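Local coordinates for protein ATP-citrate lyase beta-subunit (Chlorobium limicola, PDB 6HXJ) that probably takes part in the ATP-dependent cleavage of citrate by coenzyme A to oxaloacetate and acetyl-CoA, with release of ADP and phosphate, at residues A[145-148]-A[149-152]; A[216-219]-A[220-223]; A[368-371]-A[372-375]; A[303-306]-A[307-311]. All blocks are in the same frame, centred on the assembly; numbering follows the deposited sequence.

Contact 1 (A[145-148]-A[149-152])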
loop_
_atom_site.group_PDB
_atom_site.type_symbol
_atom_site.label_atom_id
_atom_site.label_comp_id
_atom_site.label_asym_id
_atom_site.label_seq_id
_atom_site.Cartn_x
_atom_site.Cartn_y
_atom_site.Cartn_z
ATOM N N ASN A 145 51.370 20.073 40.452
ATOM C CA ASN A 145 51.161 20.188 41.903
ATOM C C ASN A 145 52.387 19.770 42.745
ATOM O O ASN A 145 53.004 18.745 42.443
ATOM C CB ASN A 145 49.889 19.436 42.320
ATOM C CG ASN A 145 48.603 19.969 41.725
ATOM O OD1 ASN A 145 48.566 20.958 40.970
ATOM N ND2 ASN A 145 47.512 19.308 42.059
ATOM N N PRO A 146 52.779 20.585 43.766
ATOM C CA PRO A 146 53.986 20.255 44.546
ATOM C C PRO A 146 53.853 18.995 45.376
ATOM O O PRO A 146 52.745 18.540 45.654
ATOM C CB PRO A 146 54.231 21.501 45.411
ATOM C CG PRO A 146 52.932 22.204 45.481
ATOM C CD PRO A 146 52.156 21.844 44.230
ATOM N N THR A 147 54.995 18.424 45.750
ATOM C CA THR A 147 55.042 17.225 46.592
ATOM C C THR A 147 54.900 17.644 48.043
ATOM O O THR A 147 55.052 18.833 48.346
ATOM C CB THR A 147 56.330 16.427 46.377
ATOM O OG1 THR A 147 57.461 17.132 46.909
ATOM C CG2 THR A 147 56.558 16.050 44.919
ATOM N N ILE A 148 54.634 16.683 48.941
ATOM C CA ILE A 148 54.468 17.008 50.357
ATOM C C ILE A 148 55.722 17.681 50.923
ATOM O O ILE A 148 55.562 18.698 51.590
ATOM C CB ILE A 148 53.960 15.819 51.197
ATOM C CG1 ILE A 148 52.478 15.545 50.839
ATOM C CG2 ILE A 148 54.080 16.092 52.722
ATOM C CD1 ILE A 148 51.936 14.248 51.283
ATOM N N GLU A 149 56.931 17.205 50.575
ATOM C CA GLU A 149 58.188 17.784 51.054
ATOM C C GLU A 149 58.333 19.254 50.713
ATOM O O GLU A 149 58.665 20.049 51.592
ATOM C CB GLU A 149 59.406 16.981 50.589
ATOM C CG GLU A 149 59.156 15.951 49.497
ATOM C CD GLU A 149 58.275 14.758 49.830
ATOM O OE1 GLU A 149 57.299 14.524 49.077
ATOM O OE2 GLU A 149 58.529 14.087 50.859
ATOM N N GLN A 150 58.040 19.622 49.459
ATOM C CA GLN A 150 58.078 21.023 49.023
ATOM C C GLN A 150 57.203 21.869 49.930
ATOM O O GLN A 150 57.626 22.935 50.376
ATOM C CB GLN A 150 57.576 21.152 47.578
ATOM C CG GLN A 150 58.405 20.398 46.564
ATOM C CD GLN A 150 57.973 20.716 45.149
ATOM O OE1 GLN A 150 57.356 19.898 44.462
ATOM N NE2 GLN A 150 58.307 21.907 44.670
ATOM N N LEU A 151 55.968 21.395 50.155
ATOM C CA LEU A 151 55.017 22.050 51.026
ATOM C C LEU A 151 55.571 22.116 52.438
ATOM O O LEU A 151 55.490 23.170 53.057
ATOM C CB LEU A 151 53.665 21.352 50.946
ATOM C CG LEU A 151 52.967 21.502 49.563
ATOM C CD1 LEU A 151 51.790 20.598 49.434
ATOM C CD2 LEU A 151 52.649 22.951 49.222
ATOM N N THR A 152 56.223 21.038 52.909
ATOM C CA THR A 152 56.868 21.045 54.222
ATOM C C THR A 152 57.958 22.118 54.244
ATOM O O THR A 152 58.000 22.902 55.182
ATOM C CB THR A 152 57.336 19.662 54.711
ATOM O OG1 THR A 152 58.630 19.341 54.228
ATOM C CG2 THR A 152 56.356 18.546 54.430
#
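Pro146, Thr147 and Ile148 bring the chain into the first turn of helix 148-158, where they meet Glu149 to Thr152 in a helix N-cap with a hydrophobic staple, at the surface of the ATP-grasp region. Thr147 is the N-cap residue. Its backbone N donates to Gln150 OE1 at 3.1 Å and nearly straight (166°), the half of a capping box in which the third helical residue reaches back. The donor sits above the amide carbonyl plane of Gln150 and not on a lone pair. Gln150 gets there because its chain is extended beyond a CG that lies beside the backbone N (chi1 -62°). Thr147 OG1 turns instead to Glu149, whose chain bends at chi2 and crosses it, but the bond to Glu149 OE1 is weak at 3.4 Å. Pro146, one place before the cap, lays CG against Leu151 CD2 at 3.8 Å. This pair is the staple, and it carries on into the protein: Pro146 also packs on Ile138 and Ile140 of strand 136-141, and Leu151 on Ser173 and Ile176 of helix 163-181. Ile148 starts away from the following turn, though its CG2 comes to 3.8 Å from Thr152 CG2. Regular helical bonding starts with Leu151 N to Thr147 O at 3.3 Å. Thr152 OG1 closes back on the turn, giving its proton to a lone pair of Glu149 O at 2.7 Å.

Contact 2 (A[216-219]-A[220-223]); sequences FRHA and DWDF
His218 and Trp221 lie side by side across a type I beta turn and point the same way, their rings forming an offset stack. The imidazole and the six-membered indole ring are 4.1 Å apart between centroids, with planes only 6° from parallel. Trp221 CZ2 stands over the middle of the imidazole, while His218 CG is displaced toward the indole rim, 3.5 Å from Trp221 CE2. Nearer the backbone, His218 CB makes a CH-pi contact, 3.4 Å above the centroid of the five-membered indole ring and almost on its normal. Each CG lies beside its own backbone N, and the turn's backbone together with these torsions brings the rings alongside. Phe223 CZ rests on the opposite indole face, so the tryptophan is held between two aromatic neighbours. Asp220, within the turn, passes OD1 at 3.8 Å from His218 CB and pairs through OD2 with Lys15. Around this core, Trp221 NE1 donates to Glu182 OE1, and weak bonds join His218 ND1 to Ala214 O and His218 NE2 to Asn181 O. Two carbonyl partners, both weak, together with the indole face would be consistent with a protonated imidazole, though its charge is not seen.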
loop_
_atom_site.group_PDB
_atom_site.type_symbol
_atom_site.label_atom_id
_atom_site.label_comp_id
_atom_site.label_asym_id
_atom_site.label_seq_id
_atom_site.Cartn_x
_atom_site.Cartn_y
_atom_site.Cartn_z
ATOM N N PHE A 216 28.214 20.925 36.178
ATOM C CA PHE A 216 27.814 19.712 35.452
ATOM C C PHE A 216 28.836 18.579 35.688
ATOM O O PHE A 216 28.539 17.416 35.402
ATOM C CB PHE A 216 27.645 20.002 33.945
ATOM C CG PHE A 216 28.927 20.423 33.268
ATOM C CD1 PHE A 216 29.328 21.754 33.270
ATOM C CD2 PHE A 216 29.770 19.481 32.694
ATOM C CE1 PHE A 216 30.558 22.131 32.726
ATOM C CE2 PHE A 216 30.997 19.860 32.149
ATOM C CZ PHE A 216 31.386 21.182 32.175
ATOM N N ARG A 217 30.036 18.927 36.129
ATOM C CA ARG A 217 31.064 17.935 36.379
ATOM C C ARG A 217 30.927 17.427 37.806
ATOM O O ARG A 217 31.501 16.394 38.138
ATOM C CB ARG A 217 32.449 18.564 36.224
ATOM C CG ARG A 217 32.790 19.002 34.838
ATOM C CD ARG A 217 34.265 18.857 34.621
ATOM N NE ARG A 217 35.015 20.026 35.074
ATOM C CZ ARG A 217 35.960 20.622 34.353
ATOM N NH1 ARG A 217 36.268 20.167 33.147
ATOM N NH2 ARG A 217 36.620 21.664 34.842
ATOM N N HIS A 218 30.216 18.197 38.669
ATOM C CA HIS A 218 30.017 17.897 40.097
ATOM C C HIS A 218 28.579 17.609 40.483
ATOM O O HIS A 218 27.770 18.524 40.704
ATOM C CB HIS A 218 30.554 19.019 40.985
ATOM C CG HIS A 218 31.892 19.504 40.563
ATOM N ND1 HIS A 218 32.025 20.434 39.564
ATOM C CD2 HIS A 218 33.118 19.114 40.967
ATOM C CE1 HIS A 218 33.321 20.607 39.405
ATOM N NE2 HIS A 218 34.019 19.837 40.229
ATOM N N ALA A 219 28.289 16.321 40.650
ATOM C CA ALA A 219 26.978 15.832 41.077
ATOM C C ALA A 219 26.780 15.937 42.612
ATOM O O ALA A 219 25.646 15.869 43.095
ATOM C CB ALA A 219 26.798 14.405 40.622
ATOM N N ASP A 220 27.881 16.156 43.354
ATOM C CA ASP A 220 27.862 16.310 44.802
ATOM C C ASP A 220 27.621 17.758 45.262
ATOM O O ASP A 220 27.549 17.999 46.471
ATOM C CB ASP A 220 29.148 15.719 45.415
ATOM C CG ASP A 220 30.418 16.552 45.301
ATOM O OD1 ASP A 220 30.709 17.053 44.184
ATOM O OD2 ASP A 220 31.145 16.661 46.314
ATOM N N TRP A 221 27.474 18.705 44.316
ATOM C CA TRP A 221 27.257 20.121 44.601
ATOM C C TRP A 221 25.802 20.422 44.903
ATOM O O TRP A 221 25.123 21.108 44.127
ATOM C CB TRP A 221 27.787 21.005 43.460
ATOM C CG TRP A 221 29.275 21.241 43.450
ATOM C CD1 TRP A 221 30.227 20.584 44.183
ATOM C CD2 TRP A 221 29.979 22.185 42.636
ATOM N NE1 TRP A 221 31.473 21.083 43.898
ATOM C CE2 TRP A 221 31.354 22.058 42.939
ATOM C CE3 TRP A 221 29.583 23.139 41.690
ATOM C CZ2 TRP A 221 32.334 22.844 42.313
ATOM C CZ3 TRP A 221 30.554 23.911 41.070
ATOM C CH2 TRP A 221 31.908 23.767 41.387
ATOM N N ASP A 222 25.324 19.924 46.037
ATOM C CA ASP A 222 23.961 20.176 46.496
ATOM C C ASP A 222 23.917 21.513 47.258
ATOM O O ASP A 222 23.687 21.538 48.463
ATOM C CB ASP A 222 23.393 18.986 47.316
ATOM C CG ASP A 222 24.212 18.449 48.493
ATOM O OD1 ASP A 222 25.454 18.608 48.488
ATOM O OD2 ASP A 222 23.604 17.867 49.423
ATOM N N PHE A 223 24.203 22.620 46.550
ATOM C CA PHE A 223 24.215 23.998 47.061
ATOM C C PHE A 223 24.091 25.011 45.910
ATOM O O PHE A 223 24.396 24.688 44.757
ATOM C CB PHE A 223 25.482 24.306 47.897
ATOM C CG PHE A 223 26.802 24.178 47.163
ATOM C CD1 PHE A 223 27.273 25.207 46.349
ATOM C CD2 PHE A 223 27.577 23.036 47.292
ATOM C CE1 PHE A 223 28.466 25.068 45.639
ATOM C CE2 PHE A 223 28.790 22.918 46.610
ATOM C CZ PHE A 223 29.230 23.939 45.797
#

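Contact 3 (A[368-371]-A[372-375])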
loop_
_atom_site.group_PDB
_atom_site.type_symbol
_atom_site.label_atom_id
_atom_site.label_comp_id
_atom_site.label_asym_id
_atom_site.label_seq_id
_atom_site.Cartn_x
_atom_site.Cartn_y
_atom_site.Cartn_z
ATOM N N ALA A 368 8.336 49.463 14.230
ATOM C CA ALA A 368 7.320 48.942 15.142
ATOM C C ALA A 368 7.296 49.737 16.460
ATOM O O ALA A 368 6.222 50.063 16.961
ATOM C CB ALA A 368 7.572 47.475 15.409
ATOM N N ILE A 369 8.466 50.101 16.982
ATOM C CA ILE A 369 8.591 50.866 18.218
ATOM C C ILE A 369 8.179 52.371 18.038
ATOM O O ILE A 369 7.592 52.942 18.952
ATOM C CB ILE A 369 10.022 50.645 18.822
ATOM C CG1 ILE A 369 10.091 50.993 20.338
ATOM C CG2 ILE A 369 11.155 51.311 18.071
ATOM C CD1 ILE A 369 9.875 49.869 21.338
ATOM N N LYS A 370 8.454 52.981 16.865
ATOM C CA LYS A 370 8.083 54.369 16.568
ATOM C C LYS A 370 6.571 54.473 16.308
ATOM O O LYS A 370 6.007 55.555 16.470
ATOM C CB LYS A 370 8.924 54.958 15.416
ATOM C CG LYS A 370 9.045 56.479 15.464
ATOM C CD LYS A 370 10.214 57.035 14.639
ATOM C CE LYS A 370 10.378 58.540 14.784
ATOM N NZ LYS A 370 10.849 58.950 16.142
ATOM N N GLN A 371 5.896 53.356 15.957
ATOM C CA GLN A 371 4.440 53.351 15.797
ATOM C C GLN A 371 3.826 53.612 17.159
ATOM O O GLN A 371 2.826 54.319 17.227
ATOM C CB GLN A 371 3.952 52.007 15.260
ATOM C CG GLN A 371 2.445 51.890 15.075
ATOM C CD GLN A 371 2.045 50.501 14.638
ATOM O OE1 GLN A 371 2.471 49.484 15.201
ATOM N NE2 GLN A 371 1.161 50.432 13.659
ATOM N N LEU A 372 4.447 53.092 18.242
ATOM C CA LEU A 372 3.963 53.328 19.601
ATOM C C LEU A 372 3.716 54.808 19.923
ATOM O O LEU A 372 3.070 55.090 20.921
ATOM C CB LEU A 372 4.833 52.682 20.677
ATOM C CG LEU A 372 4.650 51.194 20.919
ATOM C CD1 LEU A 372 5.724 50.684 21.857
ATOM C CD2 LEU A 372 3.320 50.890 21.559
ATOM N N GLN A 373 4.149 55.748 19.057
ATOM C CA GLN A 373 3.845 57.178 19.160
ATOM C C GLN A 373 2.354 57.452 18.926
ATOM O O GLN A 373 1.809 58.364 19.565
ATOM C CB GLN A 373 4.658 58.007 18.138
ATOM C CG GLN A 373 6.083 58.331 18.565
ATOM C CD GLN A 373 6.990 58.894 17.478
ATOM O OE1 GLN A 373 8.206 58.719 17.534
ATOM N NE2 GLN A 373 6.456 59.609 16.487
ATOM N N GLU A 374 1.690 56.686 18.039
ATOM C CA GLU A 374 0.291 56.996 17.775
ATOM C C GLU A 374 -0.623 56.452 18.902
ATOM O O GLU A 374 -1.735 56.955 19.080
ATOM C CB GLU A 374 -0.202 56.673 16.333
ATOM C CG GLU A 374 -0.138 55.255 15.807
ATOM C CD GLU A 374 0.276 55.150 14.345
ATOM O OE1 GLU A 374 1.470 54.873 14.085
ATOM O OE2 GLU A 374 -0.575 55.408 13.464
ATOM N N GLU A 375 -0.084 55.561 19.756
ATOM C CA GLU A 375 -0.771 55.011 20.912
ATOM C C GLU A 375 -0.645 55.921 22.142
ATOM O O GLU A 375 -1.112 55.547 23.215
ATOM C CB GLU A 375 -0.282 53.587 21.198
ATOM C CG GLU A 375 -0.732 52.578 20.152
ATOM C CD GLU A 375 -0.027 51.242 20.224
ATOM O OE1 GLU A 375 0.609 50.849 19.218
ATOM O OE2 GLU A 375 -0.123 50.581 21.284
#
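Lys370 and Gln373 meet through their polar ends where helix 362-371 runs out into the loop before strand 378-382, in the citrate-binding region. Their chains run side by side in the same direction, and Lys370 NZ donates to Gln373 OE1 at 3.0 Å, lying in the carbonyl plane of the amide. Lys370 starts with CG opposite its backbone N (chi1 -154°), stays extended along the chain and bends only at chi4, which brings the ammonium group round to the amide. The same OE1 also lies alongside Lys370 CG, at 3.2 Å.

Among the backbone bonds, spacing is i to i+3, as in a 3-10 turn. Glu374 N reaches Gln371 O at 2.7 Å with an angle of 162°, approaching from somewhat outside the carbonyl plane, and Leu372 N makes a weak bond to Ile369 O at 3.2 Å.

Glu374 folds a bent side chain back across Gln371, and its OE1 touches Gln371 CG, the aliphatic part and not the amide, at 3.3 Å.

The apolar pair faces inward. Ile369 CD1 and Leu372 CD1 are a loose 4.3 Å apart, and both residues pack on Ile336 of helix 328-344; Ile369 also touches Ile379 and Val381 of strand 378-382. Glu375 ties the loop to the same helix by a salt bridge to Arg340.

The chemistry is therefore two-sided: hydrocarbon seats the helix end inward, while the amide oxygen of Gln373 is a neutral acceptor, so this bond would leave the lysine's positive charge uncompensated, with Lys370 also resting on Val381 and Gln373 on Ile379.

Contact 4 (A[303-306]-A[307-311]); sequences LTET and ICRLP
Leu303 and Ile307 pack one turn apart on the buried side of helix 297-309, the helix of a beta-alpha-beta crossover from strand 287-292 to strand 315-318 in the citrate-binding region. Their side chains cross at an angle, Leu303 CG lying 4.0 Å from Ile307 CD1. Leu303 reaches forward because its CG is opposite the backbone N (chi1 -166°). Around the pair, Leu303 packs on Tyr291, Val251, Phe253 and Ile240, and Ile307 on Ala289. Thr304 and Cys308 make a second buried step, with Thr304 CG2 at 4.2 Å from Cys308 SG, next to helix 328-344. The threonine hydroxyls are spent within the helix: Thr304 OG1 bonds to Val300 O and Thr306 OG1 to Ala302 O, leaving their methyl groups for packing. Ile307 N to Leu303 O (3.2 Å) and Cys308 N to Thr304 O (3.1 Å) bind the turns together.

The outer side is looser and charged. Exposed Arg309 runs extended from CG to NE back over the preceding turn and lays one guanidinium face against Glu305 CB. Its salt bridge to Glu305 uses a single pair of atoms, with the carboxylate and guanidinium planes 63° apart. Glu301 stands close to the other glutamate oxygen, so the arginine may also ease that like-charge pair. The bridging atoms are Glu305 OE1 and Arg309 NH2, 3.2 Å apart.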
loop_
_atom_site.group_PDB
_atom_site.type_symbol
_atom_site.label_atom_id
_atom_site.label_comp_id
_atom_site.label_asym_id
_atom_site.label_seq_id
_atom_site.Cartn_x
_atom_site.Cartn_y
_atom_site.Cartn_z
ATOM N N LEU A 303 10.796 41.092 31.317
ATOM C CA LEU A 303 11.801 42.065 31.756
ATOM C C LEU A 303 11.296 43.500 31.634
ATOM O O LEU A 303 11.440 44.272 32.585
ATOM C CB LEU A 303 13.125 41.874 31.007
ATOM C CG LEU A 303 14.392 42.587 31.584
ATOM C CD1 LEU A 303 14.517 42.438 33.112
ATOM C CD2 LEU A 303 15.644 42.059 30.950
ATOM N N THR A 304 10.673 43.833 30.480
ATOM C CA THR A 304 10.079 45.142 30.186
ATOM C C THR A 304 9.044 45.470 31.244
ATOM O O THR A 304 9.123 46.542 31.828
ATOM C CB THR A 304 9.465 45.172 28.760
ATOM O OG1 THR A 304 10.452 44.791 27.810
ATOM C CG2 THR A 304 8.885 46.525 28.383
ATOM N N GLU A 305 8.111 44.532 31.510
ATOM C CA GLU A 305 7.028 44.661 32.479
ATOM C C GLU A 305 7.545 45.010 33.877
ATOM O O GLU A 305 7.072 45.986 34.465
ATOM C CB GLU A 305 6.134 43.420 32.458
ATOM C CG GLU A 305 5.160 43.499 31.292
ATOM C CD GLU A 305 4.244 42.312 31.063
ATOM O OE1 GLU A 305 3.829 41.668 32.055
ATOM O OE2 GLU A 305 3.891 42.065 29.885
ATOM N N THR A 306 8.583 44.289 34.345
ATOM C CA THR A 306 9.252 44.493 35.635
ATOM C C THR A 306 9.803 45.934 35.763
ATOM O O THR A 306 9.614 46.576 36.805
ATOM C CB THR A 306 10.396 43.450 35.781
ATOM O OG1 THR A 306 9.918 42.137 35.506
ATOM C CG2 THR A 306 11.074 43.476 37.142
ATOM N N ILE A 307 10.470 46.427 34.691
ATOM C CA ILE A 307 11.093 47.756 34.625
ATOM C C ILE A 307 10.039 48.872 34.723
ATOM O O ILE A 307 10.257 49.875 35.403
ATOM C CB ILE A 307 12.026 47.859 33.391
ATOM C CG1 ILE A 307 13.259 46.971 33.642
ATOM C CG2 ILE A 307 12.495 49.311 33.112
ATOM C CD1 ILE A 307 13.872 46.435 32.458
ATOM N N CYS A 308 8.881 48.663 34.093
ATOM C CA CYS A 308 7.761 49.600 34.092
ATOM C C CYS A 308 7.086 49.675 35.472
ATOM O O CYS A 308 6.615 50.748 35.862
ATOM C CB CYS A 308 6.766 49.229 32.997
ATOM S SG CYS A 308 7.468 49.168 31.312
ATOM N N ARG A 309 7.051 48.535 36.203
ATOM C CA ARG A 309 6.471 48.434 37.546
ATOM C C ARG A 309 7.277 49.244 38.598
ATOM O O ARG A 309 6.726 49.578 39.640
ATOM C CB ARG A 309 6.328 46.957 37.970
ATOM C CG ARG A 309 5.189 46.181 37.290
ATOM C CD ARG A 309 5.299 44.677 37.544
ATOM N NE ARG A 309 4.663 43.872 36.489
ATOM C CZ ARG A 309 4.932 42.588 36.237
ATOM N NH1 ARG A 309 5.831 41.934 36.965
ATOM N NH2 ARG A 309 4.310 41.953 35.251
ATOM N N LEU A 310 8.557 49.597 38.302
ATOM C CA LEU A 310 9.479 50.355 39.181
ATOM C C LEU A 310 8.957 51.735 39.665
ATOM O O LEU A 310 8.370 52.483 38.871
ATOM C CB LEU A 310 10.871 50.515 38.528
ATOM C CG LEU A 310 11.731 49.257 38.437
ATOM C CD1 LEU A 310 12.869 49.457 37.468
ATOM C CD2 LEU A 310 12.311 48.868 39.775
ATOM N N PRO A 311 9.178 52.052 40.977
ATOM C CA PRO A 311 8.682 53.322 41.520
ATOM C C PRO A 311 9.503 54.547 41.129
ATOM O O PRO A 311 10.744 54.492 41.045
ATOM C CB PRO A 311 8.711 53.094 43.033
ATOM C CG PRO A 311 9.816 52.131 43.253
ATOM C CD PRO A 311 9.844 51.248 42.030
#

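All four contacts are local, but they sample different places. Contacts 1 and 2 belong to the ATP-grasp region, and contacts 3 and 4 to the citrate-binding region; contacts 1 and 3 lie on opposite sides of the chain's centre, about 69 Å apart between centres. Contact 1 is a surface helix start, contact 3 a partly buried helix end, and contact 4 a buried helical stretch with one charged flank. Contact 2, partly buried, has no helical bonds across it and relies on aromatic stacking. Contacts 3 and 4 both pack on helix 328-344, with nearest atoms about 8 Å apart. Capping by an amide and, weakly, a carboxylate in contact 1 gives way to a lysine-amide bond in contact 3 and a salt bridge in contact 4.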